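Local coordinates for protein putative secreted lipase (PDB 5H6B) that probably hydrolyses the ester bonds of triacylglycerols as a secreted, thermostable lipase of the alpha/beta-hydrolase fold, at residues G123-V128 / D185-V190. Numbering follows the deposited sequence.
Sequences GGADKV and DTVPGV. With ZN (zinc ion), chain D.
A backbone hydrogen bond from Lys127 N to Gly124 O, 2.9 Å long, closes the turn that presents the methyl group of Ala125 to Val187. The two side chains meet tip to tip: Ala125 CB lies 3.5 Å from Val187 CG1, tighter than usual for two carbons. Alanine suits this place because a single methyl is short enough where Val187 already lies so close. Val187 also touches Lys120 of helix 115-121.

Beyond Val187 the chain reverses through a type II beta turn that ends at Val190. The proline ring at its second position holds phi near the value such a turn requires, and Gly189 accepts a positive phi (100°), where a side chain would be jammed against the carbonyl oxygen of Pro188. The turn brings Val190 alongside Val128. Val190 CG2 stands anti to the carbonyl carbon, beside the backbone N (CG1 chi1 -177°), and reaches Val128 O at 3.4 Å, a van der Waals contact with a carbonyl oxygen. Val128 CG1 and Val190 CG1 are 4.4 Å apart, a looser apolar touch. Valine fits both positions, since its branched side chain is readily accommodated in extended backbone; each stands at the entry to one of two adjacent parallel strands, 128-134 and 191-196, of the alpha/beta-hydrolase sheet.

At the far end of 185-190, Asp185 OD1 binds a zinc ion at 2.0 Å, with His139 NE2 another ligand, while OD2 accepts a hydrogen bond from Asp212 N. A carboxylate suits a place where one oxygen meets a metal and the other an N-H.

No hydrogen bond crosses between the segments: the two strand-entry loops meet mainly through methyl groups, with backbone carbonyl oxygens beside them, so their fit rests on shape, while polar bonds help to set each loop, among them Val187 N to Tyr192 OH.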
loop_
_atom_site.group_PDB
_atom_site.type_symbol
_atom_site.label_atom_id
_atom_site.label_comp_id
_atom_site.label_asym_id
_atom_site.label_seq_id
_atom_site.Cartn_x
_atom_site.Cartn_y
_atom_site.Cartn_z
ATOM N N GLY A 123 -8.006 3.799 15.483
ATOM C CA GLY A 123 -7.377 2.831 16.390
ATOM C C GLY A 123 -6.670 1.632 15.772
ATOM O O GLY A 123 -6.534 0.586 16.418
ATOM N N GLY A 124 -6.202 1.781 14.532
ATOM C CA GLY A 124 -5.482 0.708 13.841
ATOM C C GLY A 124 -4.145 0.364 14.467
ATOM O O GLY A 124 -3.663 -0.757 14.297
ATOM N N ALA A 125 -3.539 1.322 15.176
ATOM C CA ALA A 125 -2.299 1.085 15.954
ATOM C C ALA A 125 -2.322 -0.253 16.722
ATOM O O ALA A 125 -1.362 -1.025 16.689
ATOM C CB ALA A 125 -2.060 2.232 16.925
ATOM N N ASP A 126 -3.442 -0.524 17.378
ATOM C CA ASP A 126 -3.614 -1.761 18.136
ATOM C C ASP A 126 -3.436 -2.998 17.278
ATOM O O ASP A 126 -2.765 -3.932 17.686
ATOM C CB ASP A 126 -5.001 -1.799 18.806
ATOM C CG ASP A 126 -5.153 -0.751 19.885
ATOM O OD1 ASP A 126 -4.149 -0.445 20.564
ATOM O OD2 ASP A 126 -6.274 -0.223 20.051
ATOM N N LYS A 127 -4.011 -2.973 16.079
ATOM C CA LYS A 127 -4.125 -4.153 15.228
ATOM C C LYS A 127 -3.027 -4.305 14.160
ATOM O O LYS A 127 -3.046 -5.280 13.417
ATOM C CB LYS A 127 -5.514 -4.145 14.581
ATOM C CG LYS A 127 -6.653 -4.222 15.592
ATOM C CD LYS A 127 -7.720 -3.171 15.311
ATOM C CE LYS A 127 -8.827 -3.157 16.362
ATOM N NZ LYS A 127 -9.971 -2.296 15.935
ATOM N N VAL A 128 -2.061 -3.379 14.093
ATOM C CA VAL A 128 -1.046 -3.383 13.014
ATOM C C VAL A 128 0.395 -3.262 13.527
ATOM O O VAL A 128 0.747 -2.320 14.239
ATOM C CB VAL A 128 -1.310 -2.257 11.982
ATOM C CG1 VAL A 128 -0.194 -2.163 10.951
ATOM C CG2 VAL A 128 -2.641 -2.479 11.286
ATOM N N ASP A 185 4.015 12.041 11.247
ATOM C CA ASP A 185 3.702 11.002 10.271
ATOM C C ASP A 185 3.346 9.658 10.898
ATOM O O ASP A 185 2.518 8.919 10.355
ATOM C CB ASP A 185 4.899 10.761 9.371
ATOM C CG ASP A 185 5.215 11.914 8.496
ATOM O OD1 ASP A 185 4.476 12.906 8.504
ATOM O OD2 ASP A 185 6.224 11.813 7.783
ATOM N N THR A 186 3.994 9.332 12.016
ATOM C CA THR A 186 3.898 7.999 12.584
ATOM C C THR A 186 3.113 7.916 13.885
ATOM O O THR A 186 2.788 8.905 14.526
ATOM C CB THR A 186 5.288 7.350 12.756
ATOM O OG1 THR A 186 6.111 8.144 13.610
ATOM C CG2 THR A 186 5.960 7.215 11.418
ATOM N N VAL A 187 2.783 6.686 14.224
ATOM C CA VAL A 187 2.048 6.333 15.411
ATOM C C VAL A 187 2.987 5.358 16.117
ATOM O O VAL A 187 3.618 4.536 15.454
ATOM C CB VAL A 187 0.676 5.728 14.984
ATOM C CG1 VAL A 187 0.300 4.463 15.752
ATOM C CG2 VAL A 187 -0.415 6.791 15.068
ATOM N N PRO A 188 3.117 5.461 17.456
ATOM C CA PRO A 188 3.994 4.504 18.155
ATOM C C PRO A 188 3.411 3.074 18.122
ATOM O O PRO A 188 2.183 2.905 18.066
ATOM C CB PRO A 188 4.068 5.070 19.590
ATOM C CG PRO A 188 2.822 5.870 19.757
ATOM C CD PRO A 188 2.364 6.320 18.396
ATOM N N GLY A 189 4.295 2.077 18.128
ATOM C CA GLY A 189 3.921 0.660 18.017
ATOM C C GLY A 189 4.076 0.053 16.622
ATOM O O GLY A 189 4.002 -1.168 16.484
ATOM N N VAL A 190 4.300 0.881 15.592
ATOM C CA VAL A 190 4.268 0.420 14.192
ATOM C C VAL A 190 5.612 0.622 13.491
ATOM O O VAL A 190 6.246 1.676 13.626
ATOM C CB VAL A 190 3.141 1.131 13.394
ATOM C CG1 VAL A 190 3.057 0.603 11.958
ATOM C CG2 VAL A 190 1.809 0.954 14.110
HETATM ZN ZN ZN D . 5.026 14.315 7.236
#